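Local coordinates for bacterial bifunctional deaminase-reductase C-terminal domain-containing protein (Corynebacterium diphtheriae, PDB 2P4G) that is probably an NADP-dependent oxidoreductase of the pyrimidine reductase type, as in the 5-amino-6-(5-phosphoribosylamino)uracil reductases of riboflavin biosynthesis, at residues I208-L214 / S256-R262; E35-I39 / L66-W72. The contacts are given in a common frame with arbitrary orientation. Residue numbers count along the deposited sequence, not the author numbering.

Contact 1: residues I208-L214 / S256-R262; sequences IVDRLHL and SRYKVIR
Residues 211-214 and 256-260 are extended antiparallel strands, their axes 4.6 Å apart at closest approach and inclined at 158°. Leu212-Tyr258 and Leu214-Ser256 are hydrogen-bonded pairs: Leu212 N to Tyr258 O, Tyr258 N to Leu212 O, Leu214 N to Ser256 O and Ser256 N to Leu214 O each measure 2.9 Å. His213-Arg257 lies between them and Arg211-Lys259 follows Leu212-Tyr258, both as non-hydrogen-bonded pairs. Beyond, Val260 N to Asp210 O (2.9 Å) extends the pattern, and Ser256 OG (chi1 p) adds a 2.8 Å bond to Leu214 O. This pairing belongs to the antiparallel part of the mixed sheet of a dihydrofolate-reductase-like fold, where strand 254-260 separates 211-217 from 237-248. Among charged groups, Asp210 OD1 forms a salt bridge with Arg262 NH2 at 2.6 Å. Arg211 and Arg257 approach on one face (NE to NE 4.3 Å), their like charges offset by Glu244, which bridges to both. Arg257 CG lies over the His213 ring, 4.1 Å from its centroid, a CH-pi contact; His213 NE2 is hydrogen-bonded to Arg37 NH1, and a water joins His213 ND1 and Ser256 O, 3.1 Å from each. Val209 CG1 meets Val260 CG2 at 3.8 Å, while Leu212, Leu214, Ser256 and Tyr258 touch Ile44 and Ile254 of the second subunit.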
ATOM      1  N   ILE A 208      15.568 -13.771   1.763  1.00 73.50           N
ATOM      2  CA  ILE A 208      15.179 -15.168   1.667  1.00 73.53           C
ATOM      3  C   ILE A 208      13.804 -15.331   1.028  1.00 72.47           C
ATOM      4  O   ILE A 208      13.388 -16.444   0.753  1.00 72.09           O
ATOM      5  CB  ILE A 208      15.256 -15.895   3.052  1.00 74.81           C
ATOM      6  CG1 ILE A 208      14.215 -15.362   4.034  1.00 74.49           C
ATOM      7  CG2 ILE A 208      16.671 -15.769   3.652  1.00 71.27           C
ATOM      8  CD1 ILE A 208      14.306 -15.993   5.380  1.00 72.03           C
ATOM      9  N   VAL A 209      13.115 -14.220   0.785  1.00 71.15           N
ATOM     10  CA  VAL A 209      11.781 -14.240   0.196  1.00 70.36           C
ATOM     11  C   VAL A 209      11.924 -14.268  -1.315  1.00 70.54           C
ATOM     12  O   VAL A 209      12.553 -13.378  -1.899  1.00 71.65           O
ATOM     13  CB  VAL A 209      10.959 -13.017   0.666  1.00 71.29           C
ATOM     14  CG1 VAL A 209       9.555 -13.012   0.030  1.00 69.96           C
ATOM     15  CG2 VAL A 209      10.863 -13.012   2.212  1.00 69.67           C
ATOM     16  N   ASP A 210      11.393 -15.316  -1.938  1.00 70.08           N
ATOM     17  CA  ASP A 210      11.446 -15.481  -3.402  1.00 68.50           C
ATOM     18  C   ASP A 210      10.250 -14.853  -4.089  1.00 69.13           C
ATOM     19  O   ASP A 210      10.362 -14.350  -5.189  1.00 66.82           O
ATOM     20  CB  ASP A 210      11.437 -16.958  -3.769  1.00 69.00           C
ATOM     21  CG  ASP A 210      12.579 -17.694  -3.167  1.00 70.15           C
ATOM     22  OD1 ASP A 210      13.708 -17.312  -3.502  1.00 71.03           O
ATOM     23  OD2 ASP A 210      12.359 -18.628  -2.359  1.00 76.98           O
ATOM     24  N   ARG A 211       9.091 -14.965  -3.445  1.00 70.97           N
ATOM     25  CA  ARG A 211       7.819 -14.453  -3.968  1.00 72.19           C
ATOM     26  C   ARG A 211       6.989 -13.929  -2.830  1.00 72.68           C
ATOM     27  O   ARG A 211       7.125 -14.390  -1.703  1.00 72.37           O
ATOM     28  CB  ARG A 211       6.979 -15.539  -4.632  1.00 69.70           C
ATOM     29  CG  ARG A 211       7.324 -15.725  -6.022  1.00 77.34           C
ATOM     30  CD  ARG A 211       6.441 -16.705  -6.747  1.00 69.95           C
ATOM     31  NE  ARG A 211       7.018 -16.791  -8.079  1.00 72.22           N
ATOM     32  CZ  ARG A 211       8.125 -17.469  -8.370  1.00 73.85           C
ATOM     33  NH1 ARG A 211       8.738 -18.221  -7.457  1.00 73.05           N
ATOM     34  NH2 ARG A 211       8.589 -17.442  -9.606  1.00 77.27           N
ATOM     35  N   LEU A 212       6.093 -13.014  -3.185  1.00 73.16           N
ATOM     36  CA  LEU A 212       5.169 -12.386  -2.270  1.00 74.49           C
ATOM     37  C   LEU A 212       3.760 -12.531  -2.820  1.00 73.91           C
ATOM     38  O   LEU A 212       3.523 -12.212  -3.976  1.00 72.23           O
ATOM     39  CB  LEU A 212       5.534 -10.904  -2.145  1.00 73.72           C
ATOM     40  CG  LEU A 212       4.656  -9.970  -1.326  1.00 76.51           C
ATOM     41  CD1 LEU A 212       4.541 -10.438   0.112  1.00 72.75           C
ATOM     42  CD2 LEU A 212       5.253  -8.585  -1.436  1.00 70.04           C
ATOM     43  N   HIS A 213       2.856 -13.047  -1.987  1.00 74.29           N
ATOM     44  CA  HIS A 213       1.440 -12.943  -2.214  1.00 74.00           C
ATOM     45  C   HIS A 213       0.925 -11.778  -1.384  1.00 74.80           C
ATOM     46  O   HIS A 213       0.991 -11.822  -0.170  1.00 74.37           O
ATOM     47  CB  HIS A 213       0.744 -14.215  -1.783  1.00 73.36           C
ATOM     48  CG  HIS A 213       1.076 -15.371  -2.645  1.00 65.98           C
ATOM     49  ND1 HIS A 213       0.310 -15.735  -3.729  1.00 66.42           N
ATOM     50  CD2 HIS A 213       2.123 -16.226  -2.614  1.00 71.44           C
ATOM     51  CE1 HIS A 213       0.869 -16.772  -4.325  1.00 70.71           C
ATOM     52  NE2 HIS A 213       1.964 -17.095  -3.658  1.00 62.92           N
ATOM     53  N   LEU A 214       0.427 -10.740  -2.048  1.00 74.80           N
ATOM     54  CA  LEU A 214      -0.068  -9.552  -1.350  1.00 72.30           C
ATOM     55  C   LEU A 214      -1.500  -9.321  -1.776  1.00 73.51           C
ATOM     56  O   LEU A 214      -1.812  -9.279  -2.979  1.00 70.92           O
ATOM     57  CB  LEU A 214       0.791  -8.330  -1.665  1.00 73.44           C
ATOM     58  CG  LEU A 214       0.371  -6.998  -1.013  1.00 77.76           C
ATOM     59  CD1 LEU A 214       0.672  -7.005   0.466  1.00 68.47           C
ATOM     60  CD2 LEU A 214       1.068  -5.829  -1.709  1.00 69.94           C
ATOM     61  N   SER A 256      -2.320 -10.193  -5.647  1.00 68.83           N
ATOM     62  CA  SER A 256      -1.149  -9.975  -6.477  1.00 70.96           C
ATOM     63  C   SER A 256      -0.073 -10.967  -6.054  1.00 69.88           C
ATOM     64  O   SER A 256       0.087 -11.238  -4.880  1.00 71.68           O
ATOM     65  CB  SER A 256      -0.631  -8.544  -6.306  1.00 72.13           C
ATOM     66  OG  SER A 256      -0.135  -8.349  -4.995  1.00 75.07           O
ATOM     67  N   ARG A 257       0.626 -11.528  -7.031  1.00 69.82           N
ATOM     68  CA  ARG A 257       1.777 -12.339  -6.790  1.00 68.20           C
ATOM     69  C   ARG A 257       2.939 -11.664  -7.484  1.00 69.87           C
ATOM     70  O   ARG A 257       2.878 -11.404  -8.715  1.00 70.33           O
ATOM     71  CB  ARG A 257       1.594 -13.726  -7.381  1.00 67.00           C
ATOM     72  CG  ARG A 257       2.666 -14.695  -6.907  1.00 73.23           C
ATOM     73  CD  ARG A 257       2.478 -16.067  -7.493  1.00 70.45           C
ATOM     74  NE  ARG A 257       2.857 -16.082  -8.884  1.00 67.71           N
ATOM     75  CZ  ARG A 257       2.646 -17.105  -9.704  1.00 69.89           C
ATOM     76  NH1 ARG A 257       2.046 -18.198  -9.278  1.00 73.64           N
ATOM     77  NH2 ARG A 257       3.052 -17.017 -10.961  1.00 71.47           N
ATOM     78  N   TYR A 258       3.990 -11.398  -6.704  1.00 70.84           N
ATOM     79  CA  TYR A 258       5.241 -10.818  -7.197  1.00 70.49           C
ATOM     80  C   TYR A 258       6.425 -11.731  -6.964  1.00 71.12           C
ATOM     81  O   TYR A 258       6.495 -12.433  -5.955  1.00 70.94           O
ATOM     82  CB  TYR A 258       5.575  -9.553  -6.431  1.00 69.36           C
ATOM     83  CG  TYR A 258       4.599  -8.415  -6.562  1.00 72.22           C
ATOM     84  CD1 TYR A 258       4.727  -7.471  -7.597  1.00 75.75           C
ATOM     85  CD2 TYR A 258       3.578  -8.236  -5.620  1.00 69.80           C
ATOM     86  CE1 TYR A 258       3.852  -6.380  -7.701  1.00 73.59           C
ATOM     87  CE2 TYR A 258       2.684  -7.152  -5.720  1.00 72.84           C
ATOM     88  CZ  TYR A 258       2.840  -6.227  -6.752  1.00 71.50           C
ATOM     89  OH  TYR A 258       1.972  -5.177  -6.841  1.00 73.16           O
ATOM     90  N   LYS A 259       7.391 -11.642  -7.866  1.00 72.80           N
ATOM     91  CA  LYS A 259       8.689 -12.268  -7.690  1.00 73.91           C
ATOM     92  C   LYS A 259       9.619 -11.237  -7.078  1.00 73.68           C
ATOM     93  O   LYS A 259       9.733 -10.126  -7.589  1.00 75.43           O
ATOM     94  CB  LYS A 259       9.220 -12.747  -9.043  1.00 72.76           C
ATOM     95  CG  LYS A 259      10.715 -13.104  -9.106  1.00 83.39           C
ATOM     96  CD  LYS A 259      11.086 -14.293  -8.225  1.00 91.70           C
ATOM     97  CE  LYS A 259      12.306 -15.023  -8.752  1.00 96.09           C
ATOM     98  NZ  LYS A 259      12.125 -15.522 -10.155  1.00102.31           N
ATOM     99  N   VAL A 260      10.298 -11.610  -5.999  1.00 74.16           N
ATOM    100  CA  VAL A 260      11.236 -10.707  -5.325  1.00 76.77           C
ATOM    101  C   VAL A 260      12.607 -10.719  -5.990  1.00 77.00           C
ATOM    102  O   VAL A 260      13.204 -11.758  -6.146  1.00 77.59           O
ATOM    103  CB  VAL A 260      11.388 -11.063  -3.842  1.00 76.48           C
ATOM    104  CG1 VAL A 260      12.461 -10.214  -3.198  1.00 79.27           C
ATOM    105  CG2 VAL A 260      10.067 -10.900  -3.140  1.00 71.83           C
ATOM    106  N   ILE A 261      13.104  -9.553  -6.369  1.00 80.66           N
ATOM    107  CA  ILE A 261      14.353  -9.481  -7.147  1.00 83.56           C
ATOM    108  C   ILE A 261      15.585  -9.193  -6.268  1.00 87.82           C
ATOM    109  O   ILE A 261      15.688  -8.145  -5.620  1.00 88.36           O
ATOM    110  CB  ILE A 261      14.232  -8.451  -8.262  1.00 81.59           C
ATOM    111  CG1 ILE A 261      13.060  -8.826  -9.180  1.00 80.38           C
ATOM    112  CG2 ILE A 261      15.541  -8.354  -9.046  1.00 82.02           C
ATOM    113  CD1 ILE A 261      12.457  -7.632  -9.926  1.00 79.48           C
ATOM    114  N   ARG A 262      16.529 -10.128  -6.284  1.00 93.63           N
ATOM    115  CA  ARG A 262      17.687 -10.107  -5.383  1.00 97.72           C
ATOM    116  C   ARG A 262      18.815  -9.240  -5.928  1.00100.45           C
ATOM    117  O   ARG A 262      19.074  -9.248  -7.134  1.00100.32           O
ATOM    118  CB  ARG A 262      18.231 -11.522  -5.194  1.00 98.36           C
ATOM    119  CG  ARG A 262      17.169 -12.582  -5.034  1.00 98.76           C
ATOM    120  CD  ARG A 262      16.235 -12.268  -3.873  1.00100.49           C
ATOM    121  NE  ARG A 262      15.504 -13.456  -3.466  1.00 98.69           N
ATOM    122  CZ  ARG A 262      16.064 -14.503  -2.864  1.00105.58           C
ATOM    123  NH1 ARG A 262      17.368 -14.522  -2.581  1.00110.36           N
ATOM    124  NH2 ARG A 262      15.316 -15.542  -2.531  1.00107.34           N
TER
HETATM  125  O   HOH W   1      -1.757 -13.444  -3.765  1.00 63.76           O

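Contact 2: residues E35-I39 / L66-W72; sequences ECRAI and LIQLRGW. With EDO (1,2-ethanediol), chain G.
Helix-on-sheet packing joins helix 60-72 to the interior strand 35-43. The extended segment 35-39 and the helical segment 66-72 run nearly antiparallel, at 165°, with their axes 10.5 Å apart at closest approach; the nearest CA atoms, those of Ile39 and Leu66, are 7.5 Å apart. Glu35, Arg37 and Ile39 alternate along the strand with CA-to-CB bonds toward the helix, while Leu69 and Trp72, three residues on, point back. Ile39 CB touches Leu69 CD2 at 3.5 Å, and Ile39 CG2 meets Leu66 CD2 at 3.6 Å. In this alpha/beta fold the helix leads into strand 75-79, and its inner side also rests on strand 190-195 through Ser192 and Lys190. Arg37 (chi1 m, then extended) lies over the Trp72 indole (chi1 t, chi2 95°): CD is 4.3 Å from the six-membered ring centroid, a CH-pi contact, and CZ is 4.3 Å from the five-membered one, an off-centre cation-pi contact. Glu35 holds this guanidinium by a salt bridge, Arg37 NE to Glu35 OE2 at 2.7 Å; Arg37 NH1 is hydrogen-bonded to Val22 O and His213 NE2. Away from the strand, Arg70 NH1 donates to O2 of a 1,2-ethanediol, probably from the crystallisation liquor, at 2.9 Å, and Arg70 NE bridges to Glu194.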
ATOM      1  N   GLU A  35      11.671 -23.137  -1.924  1.00 76.15           N
ATOM      2  CA  GLU A  35      11.117 -21.834  -2.197  1.00 75.54           C
ATOM      3  C   GLU A  35      10.550 -21.244  -0.905  1.00 72.77           C
ATOM      4  O   GLU A  35       9.990 -21.956  -0.096  1.00 68.91           O
ATOM      5  CB  GLU A  35      10.030 -21.920  -3.265  1.00 74.93           C
ATOM      6  CG  GLU A  35       9.716 -20.547  -3.857  1.00 79.87           C
ATOM      7  CD  GLU A  35       8.518 -20.517  -4.771  1.00 80.25           C
ATOM      8  OE1 GLU A  35       8.085 -21.573  -5.279  1.00 82.37           O
ATOM      9  OE2 GLU A  35       8.003 -19.411  -4.971  1.00 81.90           O
ATOM     10  N   CYS A  36      10.747 -19.944  -0.714  1.00 72.42           N
ATOM     11  CA  CYS A  36      10.111 -19.221   0.379  1.00 73.69           C
ATOM     12  C   CYS A  36       9.220 -18.104  -0.156  1.00 72.11           C
ATOM     13  O   CYS A  36       9.639 -17.312  -1.000  1.00 72.28           O
ATOM     14  CB  CYS A  36      11.168 -18.617   1.296  1.00 75.94           C
ATOM     15  SG  CYS A  36      10.509 -17.639   2.648  1.00 74.41           S
ATOM     16  N   ARG A  37       7.997 -18.060   0.356  1.00 72.08           N
ATOM     17  CA  ARG A  37       7.016 -17.064  -0.016  1.00 71.54           C
ATOM     18  C   ARG A  37       6.468 -16.391   1.219  1.00 70.95           C
ATOM     19  O   ARG A  37       6.242 -17.035   2.239  1.00 69.44           O
ATOM     20  CB  ARG A  37       5.850 -17.692  -0.764  1.00 68.86           C
ATOM     21  CG  ARG A  37       6.290 -18.460  -1.959  1.00 68.47           C
ATOM     22  CD  ARG A  37       5.153 -18.596  -2.929  1.00 68.39           C
ATOM     23  NE  ARG A  37       5.449 -19.506  -4.029  1.00 70.97           N
ATOM     24  CZ  ARG A  37       4.538 -19.899  -4.905  1.00 70.90           C
ATOM     25  NH1 ARG A  37       3.283 -19.473  -4.803  1.00 74.64           N
ATOM     26  NH2 ARG A  37       4.878 -20.730  -5.869  1.00 67.56           N
ATOM     27  N   ALA A  38       6.260 -15.089   1.107  1.00 70.19           N
ATOM     28  CA  ALA A  38       5.601 -14.327   2.148  1.00 72.08           C
ATOM     29  C   ALA A  38       4.167 -14.085   1.677  1.00 72.41           C
ATOM     30  O   ALA A  38       3.950 -13.828   0.502  1.00 74.23           O
ATOM     31  CB  ALA A  38       6.338 -13.027   2.382  1.00 68.22           C
ATOM     32  N   ILE A  39       3.197 -14.202   2.581  1.00 74.55           N
ATOM     33  CA  ILE A  39       1.797 -13.912   2.259  1.00 72.59           C
ATOM     34  C   ILE A  39       1.260 -12.841   3.199  1.00 73.60           C
ATOM     35  O   ILE A  39       1.414 -12.928   4.412  1.00 74.25           O
ATOM     36  CB  ILE A  39       0.897 -15.191   2.247  1.00 73.03           C
ATOM     37  CG1 ILE A  39      -0.524 -14.826   1.828  1.00 71.06           C
ATOM     38  CG2 ILE A  39       0.909 -15.945   3.608  1.00 66.64           C
ATOM     39  CD1 ILE A  39      -1.210 -15.903   1.076  1.00 69.33           C
ATOM     40  N   LEU A  66      -5.023 -18.151   1.610  1.00 74.95           N
ATOM     41  CA  LEU A  66      -4.118 -18.553   2.673  1.00 77.18           C
ATOM     42  C   LEU A  66      -4.076 -20.072   2.771  1.00 76.23           C
ATOM     43  O   LEU A  66      -3.002 -20.651   2.853  1.00 76.15           O
ATOM     44  CB  LEU A  66      -4.526 -17.975   4.028  1.00 78.81           C
ATOM     45  CG  LEU A  66      -3.567 -17.025   4.727  1.00 89.31           C
ATOM     46  CD1 LEU A  66      -4.105 -16.755   6.148  1.00 91.36           C
ATOM     47  CD2 LEU A  66      -2.136 -17.580   4.775  1.00 86.90           C
ATOM     48  N   ILE A  67      -5.249 -20.709   2.768  1.00 76.90           N
ATOM     49  CA  ILE A  67      -5.328 -22.169   2.877  1.00 76.60           C
ATOM     50  C   ILE A  67      -4.640 -22.840   1.691  1.00 75.96           C
ATOM     51  O   ILE A  67      -3.923 -23.826   1.862  1.00 76.60           O
ATOM     52  CB  ILE A  67      -6.786 -22.660   2.989  1.00 76.78           C
ATOM     53  CG1 ILE A  67      -7.402 -22.198   4.311  1.00 80.18           C
ATOM     54  CG2 ILE A  67      -6.868 -24.181   2.913  1.00 74.84           C
ATOM     55  CD1 ILE A  67      -6.568 -22.476   5.463  1.00 72.56           C
ATOM     56  N   GLN A  68      -4.855 -22.296   0.501  1.00 74.85           N
ATOM     57  CA  GLN A  68      -4.217 -22.819  -0.726  1.00 75.10           C
ATOM     58  C   GLN A  68      -2.691 -22.788  -0.579  1.00 71.41           C
ATOM     59  O   GLN A  68      -2.014 -23.759  -0.900  1.00 70.01           O
ATOM     60  CB  GLN A  68      -4.657 -22.008  -1.959  1.00 74.50           C
ATOM     61  CG  GLN A  68      -4.343 -22.650  -3.275  1.00 77.92           C
ATOM     62  CD  GLN A  68      -5.324 -23.749  -3.621  1.00 78.14           C
ATOM     63  OE1 GLN A  68      -5.069 -24.930  -3.382  1.00 71.65           O
ATOM     64  NE2 GLN A  68      -6.468 -23.361  -4.157  1.00 77.80           N
ATOM     65  N   LEU A  69      -2.166 -21.682  -0.061  1.00 70.75           N
ATOM     66  CA  LEU A  69      -0.710 -21.513   0.104  1.00 70.71           C
ATOM     67  C   LEU A  69      -0.170 -22.420   1.201  1.00 69.81           C
ATOM     68  O   LEU A  69       0.908 -22.994   1.070  1.00 69.51           O
ATOM     69  CB  LEU A  69      -0.335 -20.040   0.368  1.00 71.23           C
ATOM     70  CG  LEU A  69       1.180 -19.720   0.313  1.00 73.34           C
ATOM     71  CD1 LEU A  69       1.834 -20.037  -1.039  1.00 63.10           C
ATOM     72  CD2 LEU A  69       1.463 -18.285   0.706  1.00 67.53           C
ATOM     73  N   ARG A  70      -0.958 -22.595   2.246  1.00 68.46           N
ATOM     74  CA  ARG A  70      -0.678 -23.617   3.247  1.00 71.37           C
ATOM     75  C   ARG A  70      -0.620 -25.030   2.678  1.00 69.79           C
ATOM     76  O   ARG A  70       0.185 -25.837   3.132  1.00 71.84           O
ATOM     77  CB  ARG A  70      -1.696 -23.556   4.396  1.00 72.46           C
ATOM     78  CG  ARG A  70      -1.439 -22.394   5.342  1.00 71.51           C
ATOM     79  CD  ARG A  70      -2.389 -22.395   6.533  1.00 73.56           C
ATOM     80  NE  ARG A  70      -1.874 -21.484   7.551  1.00 77.39           N
ATOM     81  CZ  ARG A  70      -2.137 -21.571   8.851  1.00 76.85           C
ATOM     82  NH1 ARG A  70      -2.943 -22.510   9.323  1.00 79.01           N
ATOM     83  NH2 ARG A  70      -1.576 -20.711   9.683  1.00 75.66           N
ATOM     84  N   GLY A  71      -1.458 -25.319   1.688  1.00 67.94           N
ATOM     85  CA  GLY A  71      -1.427 -26.590   1.002  1.00 68.21           C
ATOM     86  C   GLY A  71      -0.189 -26.787   0.157  1.00 68.23           C
ATOM     87  O   GLY A  71       0.191 -27.919  -0.126  1.00 69.56           O
ATOM     88  N   TRP A  72       0.397 -25.677  -0.272  1.00 68.17           N
ATOM     89  CA  TRP A  72       1.658 -25.639  -1.028  1.00 67.56           C
ATOM     90  C   TRP A  72       2.865 -25.812  -0.111  1.00 68.25           C
ATOM     91  O   TRP A  72       3.868 -26.366  -0.529  1.00 69.80           O
ATOM     92  CB  TRP A  72       1.750 -24.283  -1.767  1.00 66.21           C
ATOM     93  CG  TRP A  72       3.103 -23.864  -2.237  1.00 63.04           C
ATOM     94  CD1 TRP A  72       3.632 -24.065  -3.480  1.00 65.49           C
ATOM     95  CD2 TRP A  72       4.088 -23.129  -1.494  1.00 64.42           C
ATOM     96  NE1 TRP A  72       4.893 -23.514  -3.553  1.00 64.26           N
ATOM     97  CE2 TRP A  72       5.194 -22.933  -2.347  1.00 68.88           C
ATOM     98  CE3 TRP A  72       4.141 -22.610  -0.186  1.00 67.49           C
ATOM     99  CZ2 TRP A  72       6.345 -22.252  -1.935  1.00 66.03           C
ATOM    100  CZ3 TRP A  72       5.279 -21.952   0.226  1.00 64.17           C
ATOM    101  CH2 TRP A  72       6.370 -21.778  -0.645  1.00 69.67           C
TER
HETATM  102  C1  EDO G 275      -5.415 -22.893  12.307  1.00 77.99           C
HETATM  103  O1  EDO G 275      -6.829 -22.688  12.231  1.00 74.73           O
HETATM  104  C2  EDO G 275      -4.509 -21.637  12.167  1.00 72.69           C
HETATM  105  O2  EDO G 275      -3.053 -21.943  12.195  1.00 62.47           O

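Contact 2 closes before contact 1 opens along the chain, yet their centres lie only about 12 Å apart, because strands 35-43 and 211-217 are neighbours in one mixed sheet. These two strands are parallel; the antiparallel part begins where 254-260 pairs with 211-217, in contact 1. Asp210 OD2 to Cys36 N (2.7 Å) and His213 N to Ala38 O (2.8 Å) join the two directly as probable hydrogen bonds. Glu35 pairs with Arg211 as well as with Arg37, continuing the charged network across the strands. In contact 2, helix 60-72 packs on the sheet, and its Leu69 reaches His213 of contact 1, while the face of contact 1 that bears Leu212, Leu214, Ser256 and Tyr258 packs against the second subunit.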